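Local atomic coordinates of putative exported protein (PDB entry 3FZX), a protein that is of unknown function but binds calcium and probably binds a lipid-like ligand, having a YmcC-like fold akin to that of LolA and LolB. Residues Ala86-Ala91 with Val168-Asn173; Met172-Trp175 with Thr180-Gly183. One frame throughout, in Å; residues are numbered along the deposited sequence.

How the interactions relate
Interactions 1 and 2 lie side by side, with centres about 8 Å apart. Both use strand 161-175 and share M172 and N173. Along the chain, 86-91 comes first, then 168-173, and interaction 2 continues through 172-175 into the returning strand 180-183. Interaction 2 joins two neighbouring strands of the antiparallel barrel edge to edge. Interaction 1 sets the start of helix 89-94 against one face of the same sheet. The two meet directly, because F88 CD2 packs on I174 CD1 at 4.0 Å and T90 CG2 on I174 CG2 at 3.8 Å. F88 and T90 thus bring the start of the short helix onto the face of the hairpin that carries M172, I174 and I181.

Interaction 1: Ala86-Ala91 with Val168-Asn173; sequences ATFPTA and VKYEMN
F88 reaches from the turn before helix 89-94 to the side chains of Y170 and M172 on strand 168-173. The backbones stay well apart, with F88 CA 10.5 Å from M172 CA, and the side chains span the gap. F88 gives up the largest area here. Its CG is anti to the carbonyl carbon (chi1 -67°), which sends the ring out toward the strand. Y170 and M172 are two residues apart on the strand, so both CB atoms point to the same face and meet the phenyl ring together.

Y170 comes from the opposite direction to F88. Its hydroxyl lies at the edge of the F88 ring, near the ring plane. Y170 OH is 3.4 Å from F88 CZ and equally 3.4 Å from F88 CE1. The tyrosine ring itself meets F88 obliquely, with Y170 CE1 3.7 Å from F88 CZ.

M172 is a selenomethionine whose chain bends at chi2 and chi3. M172 CG is 3.7 Å from F88 CE2. M172 SE lies 5.1 Å from the centroid of the F88 ring, 46° off the ring normal, an oblique Met-aromatic contact. The modelled position of the M172 methyl carbon is doubtful, since it is too close to the ring.

All three residues are buried. Q200 on strand 194-202 touches each of them, and I143 on strand 136-158 also packs on F88. The Y170 side chain lies about 7 Å from that of E149, a residue of a calcium site of this protein, though not itself holding the ion in this chain. A short helix resting through aromatic and apolar side chains on one face of a strongly curved antiparallel sheet recalls the LolA/LolB fold, in which helical segments cover the hydrophobic concave side.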
loop_
_atom_site.group_PDB
_atom_site.type_symbol
_atom_site.label_atom_id
_atom_site.label_comp_id
_atom_site.label_asym_id
_atom_site.label_seq_id
_atom_site.Cartn_x
_atom_site.Cartn_y
_atom_site.Cartn_z
ATOM N N ALA A 86 -4.840 -13.323 1.009
ATOM C CA ALA A 86 -4.643 -14.183 -0.177
ATOM C C ALA A 86 -4.678 -15.689 0.156
ATOM O O ALA A 86 -4.747 -16.512 -0.764
ATOM C CB ALA A 86 -3.343 -13.840 -0.933
ATOM N N THR A 87 -4.662 -16.059 1.438
ATOM C CA THR A 87 -4.842 -17.463 1.793
ATOM C C THR A 87 -6.299 -17.894 1.687
ATOM O O THR A 87 -6.605 -19.038 1.956
ATOM C CB THR A 87 -4.288 -17.847 3.186
ATOM O OG1 THR A 87 -5.183 -17.412 4.208
ATOM C CG2 THR A 87 -2.914 -17.268 3.415
ATOM N N PHE A 88 -7.207 -17.009 1.281
ATOM C CA PHE A 88 -8.595 -17.427 1.029
ATOM C C PHE A 88 -8.582 -18.358 -0.196
ATOM O O PHE A 88 -7.794 -18.148 -1.106
ATOM C CB PHE A 88 -9.485 -16.211 0.790
ATOM C CG PHE A 88 -9.679 -15.315 2.018
ATOM C CD1 PHE A 88 -9.000 -15.535 3.230
ATOM C CD2 PHE A 88 -10.526 -14.204 1.935
ATOM C CE1 PHE A 88 -9.192 -14.691 4.329
ATOM C CE2 PHE A 88 -10.718 -13.350 3.035
ATOM C CZ PHE A 88 -10.042 -13.593 4.226
ATOM N N PRO A 89 -9.415 -19.413 -0.213
ATOM C CA PRO A 89 -9.367 -20.372 -1.325
ATOM C C PRO A 89 -9.537 -19.796 -2.746
ATOM O O PRO A 89 -8.858 -20.245 -3.683
ATOM C CB PRO A 89 -10.528 -21.321 -1.002
ATOM C CG PRO A 89 -10.625 -21.295 0.460
ATOM C CD PRO A 89 -10.307 -19.885 0.865
ATOM N N THR A 90 -10.435 -18.826 -2.896
ATOM C CA THR A 90 -10.660 -18.157 -4.192
ATOM C C THR A 90 -9.359 -17.564 -4.681
ATOM O O THR A 90 -9.021 -17.689 -5.841
ATOM C CB THR A 90 -11.768 -17.053 -4.101
ATOM O OG1 THR A 90 -12.988 -17.664 -3.680
ATOM C CG2 THR A 90 -12.003 -16.349 -5.438
ATOM N N ALA A 91 -8.599 -16.986 -3.766
ATOM C CA ALA A 91 -7.319 -16.389 -4.095
ATOM C C ALA A 91 -6.294 -17.458 -4.464
ATOM O O ALA A 91 -5.676 -17.418 -5.544
ATOM C CB ALA A 91 -6.839 -15.563 -2.931
ATOM N N VAL A 168 -9.272 -11.468 16.425
ATOM C CA VAL A 168 -10.048 -10.485 15.719
ATOM C C VAL A 168 -11.118 -11.197 14.878
ATOM O O VAL A 168 -10.903 -12.313 14.414
ATOM C CB VAL A 168 -9.096 -9.659 14.817
ATOM C CG1 VAL A 168 -9.865 -8.773 13.870
ATOM C CG2 VAL A 168 -8.201 -8.804 15.685
ATOM N N LYS A 169 -12.291 -10.584 14.761
ATOM C CA LYS A 169 -13.352 -11.059 13.873
ATOM C C LYS A 169 -13.505 -10.001 12.776
ATOM O O LYS A 169 -13.348 -8.814 13.042
ATOM C CB LYS A 169 -14.666 -11.235 14.634
ATOM C CG LYS A 169 -15.833 -11.740 13.775
ATOM C CD LYS A 169 -17.126 -12.010 14.574
ATOM C CE LYS A 169 -18.315 -12.363 13.621
ATOM N NZ LYS A 169 -19.650 -12.613 14.297
ATOM N N TYR A 170 -13.806 -10.436 11.556
ATOM C CA TYR A 170 -13.970 -9.543 10.395
ATOM C C TYR A 170 -15.022 -10.075 9.414
ATOM O O TYR A 170 -15.344 -11.256 9.417
ATOM C CB TYR A 170 -12.628 -9.340 9.651
ATOM C CG TYR A 170 -11.959 -10.604 9.102
ATOM C CD1 TYR A 170 -12.264 -11.090 7.828
ATOM C CD2 TYR A 170 -11.005 -11.292 9.845
ATOM C CE1 TYR A 170 -11.652 -12.244 7.317
ATOM C CE2 TYR A 170 -10.392 -12.444 9.348
ATOM C CZ TYR A 170 -10.720 -12.926 8.081
ATOM O OH TYR A 170 -10.117 -14.083 7.586
ATOM N N GLU A 171 -15.584 -9.180 8.619
ATOM C CA GLU A 171 -16.414 -9.575 7.515
ATOM C C GLU A 171 -15.625 -9.458 6.240
ATOM O O GLU A 171 -14.603 -8.752 6.185
ATOM C CB GLU A 171 -17.655 -8.716 7.471
ATOM C CG GLU A 171 -18.443 -8.832 8.788
ATOM C CD GLU A 171 -19.871 -8.455 8.623
ATOM O OE1 GLU A 171 -20.575 -9.226 7.952
ATOM O OE2 GLU A 171 -20.288 -7.396 9.139
HETATM N N MSE A 172 -16.045 -10.203 5.225
HETATM C CA MSE A 172 -15.434 -10.045 3.908
HETATM C C MSE A 172 -16.363 -10.318 2.718
HETATM O O MSE A 172 -17.356 -11.032 2.837
HETATM C CB MSE A 172 -14.117 -10.833 3.781
HETATM C CG MSE A 172 -14.226 -12.184 3.156
HETATM SE SE MSE A 172 -14.677 -13.460 4.479
HETATM C CE MSE A 172 -12.965 -14.385 4.689
ATOM N N ASN A 173 -16.033 -9.647 1.615
ATOM C CA ASN A 173 -16.699 -9.823 0.334
ATOM C C ASN A 173 -15.619 -10.235 -0.652
ATOM O O ASN A 173 -14.550 -9.616 -0.709
ATOM C CB ASN A 173 -17.379 -8.530 -0.119
ATOM C CG ASN A 173 -18.575 -8.163 0.748
ATOM O OD1 ASN A 173 -19.010 -8.946 1.597
ATOM N ND2 ASN A 173 -19.113 -6.973 0.535
#

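Interaction 2: Met172-Trp175 with Thr180-Gly183; sequences MNIW and TIKG
I174 and I181 face each other across the beta hairpin of strands 161-175 and 180-190, here at residues 172-175 and 180-183. The strand directions differ by 168°, and the axes come within 4.7 Å. Four backbone hydrogen bonds join the strands, two for each hydrogen-bonded pair. In the I174-I181 pair, I174 N gives to I181 O and I181 N returns to I174 O, the second bond 2.8 Å long and in the carbonyl plane. M172 and G183 form the other pair. There M172 N stands above the carbonyl plane of G183, 43° out of it, although the N-H still points almost straight at G183 O over 2.9 Å.

The side chain of I174 points to the face that carries F88 and helix 89-94. Its CB is 3.9 Å from I181 O and 4.2 Å from I181 CB. CG2 turns to T90 of helix 89-94. CG1, anti to the carbonyl carbon (chi1 -57°), carries CD1 toward the ring of F88. I181 also packs on T90, so both isoleucines touch the same threonine of the helix. M172 points to this face too. Its SE lies 3.6 Å from G183 C, over the glycine backbone.

N173, W175, T180 and K182 lie on the other face, in non-hydrogen-bonded pairs. This face is more open to solvent, and K182, its chain extended beyond CG, projects outward from it. W175 also packs on P45 of the second subunit. At the end of the pairing, T180 CA makes a CH...O contact of 3.2 Å with I174 O, which already accepts the amide of I181. T180 OG1 sits at the edge of the indole, near its plane, 3.4 Å from W175 CD1.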
loop_
_atom_site.group_PDB
_atom_site.type_symbol
_atom_site.label_atom_id
_atom_site.label_comp_id
_atom_site.label_asym_id
_atom_site.label_seq_id
_atom_site.Cartn_x
_atom_site.Cartn_y
_atom_site.Cartn_z
HETATM N N MSE A 172 -16.045 -10.203 5.225
HETATM C CA MSE A 172 -15.434 -10.045 3.908
HETATM C C MSE A 172 -16.363 -10.318 2.718
HETATM O O MSE A 172 -17.356 -11.032 2.837
HETATM C CB MSE A 172 -14.117 -10.833 3.781
HETATM C CG MSE A 172 -14.226 -12.184 3.156
HETATM SE SE MSE A 172 -14.677 -13.460 4.479
HETATM C CE MSE A 172 -12.965 -14.385 4.689
ATOM N N ASN A 173 -16.033 -9.647 1.615
ATOM C CA ASN A 173 -16.699 -9.823 0.334
ATOM C C ASN A 173 -15.619 -10.235 -0.652
ATOM O O ASN A 173 -14.550 -9.616 -0.709
ATOM C CB ASN A 173 -17.379 -8.530 -0.119
ATOM C CG ASN A 173 -18.575 -8.163 0.748
ATOM O OD1 ASN A 173 -19.010 -8.946 1.597
ATOM N ND2 ASN A 173 -19.113 -6.973 0.535
ATOM N N ILE A 174 -15.880 -11.311 -1.390
ATOM C CA ILE A 174 -14.945 -11.822 -2.388
ATOM C C ILE A 174 -15.663 -11.846 -3.732
ATOM O O ILE A 174 -16.683 -12.511 -3.876
ATOM C CB ILE A 174 -14.515 -13.235 -2.063
ATOM C CG1 ILE A 174 -13.894 -13.290 -0.667
ATOM C CG2 ILE A 174 -13.593 -13.765 -3.179
ATOM C CD1 ILE A 174 -13.987 -14.657 -0.017
ATOM N N TRP A 175 -15.152 -11.101 -4.697
ATOM C CA TRP A 175 -15.738 -11.032 -6.009
ATOM C C TRP A 175 -14.742 -11.499 -7.047
ATOM O O TRP A 175 -13.573 -11.162 -6.971
ATOM C CB TRP A 175 -16.111 -9.609 -6.307
ATOM C CG TRP A 175 -16.693 -9.453 -7.681
ATOM C CD1 TRP A 175 -17.991 -9.574 -8.014
ATOM C CD2 TRP A 175 -15.986 -9.173 -8.905
ATOM N NE1 TRP A 175 -18.157 -9.387 -9.352
ATOM C CE2 TRP A 175 -16.943 -9.145 -9.934
ATOM C CE3 TRP A 175 -14.639 -8.961 -9.227
ATOM C CZ2 TRP A 175 -16.609 -8.883 -11.283
ATOM C CZ3 TRP A 175 -14.296 -8.712 -10.565
ATOM C CH2 TRP A 175 -15.279 -8.686 -11.577
ATOM N N THR A 180 -19.698 -13.928 -6.477
ATOM C CA THR A 180 -19.542 -13.189 -5.238
ATOM C C THR A 180 -19.760 -14.142 -4.093
ATOM O O THR A 180 -20.751 -14.844 -4.079
ATOM C CB THR A 180 -20.577 -12.084 -5.075
ATOM O OG1 THR A 180 -20.405 -11.127 -6.113
ATOM C CG2 THR A 180 -20.410 -11.370 -3.721
ATOM N N ILE A 181 -18.828 -14.157 -3.145
ATOM C CA ILE A 181 -18.949 -14.920 -1.914
ATOM C C ILE A 181 -18.973 -13.873 -0.796
ATOM O O ILE A 181 -18.179 -12.947 -0.817
ATOM C CB ILE A 181 -17.734 -15.840 -1.693
ATOM C CG1 ILE A 181 -17.555 -16.820 -2.850
ATOM C CG2 ILE A 181 -17.877 -16.633 -0.397
ATOM C CD1 ILE A 181 -16.257 -17.606 -2.702
ATOM N N LYS A 182 -19.899 -14.008 0.149
ATOM C CA LYS A 182 -19.948 -13.156 1.339
ATOM C C LYS A 182 -19.706 -14.024 2.549
ATOM O O LYS A 182 -20.177 -15.162 2.618
ATOM C CB LYS A 182 -21.290 -12.454 1.453
ATOM C CG LYS A 182 -21.461 -11.399 0.394
ATOM C CD LYS A 182 -22.750 -10.605 0.534
ATOM C CE LYS A 182 -22.830 -9.528 -0.554
ATOM N NZ LYS A 182 -23.752 -8.407 -0.200
ATOM N N GLY A 183 -18.943 -13.516 3.503
ATOM C CA GLY A 183 -18.677 -14.297 4.705
ATOM C C GLY A 183 -18.015 -13.521 5.810
ATOM O O GLY A 183 -18.012 -12.300 5.816
#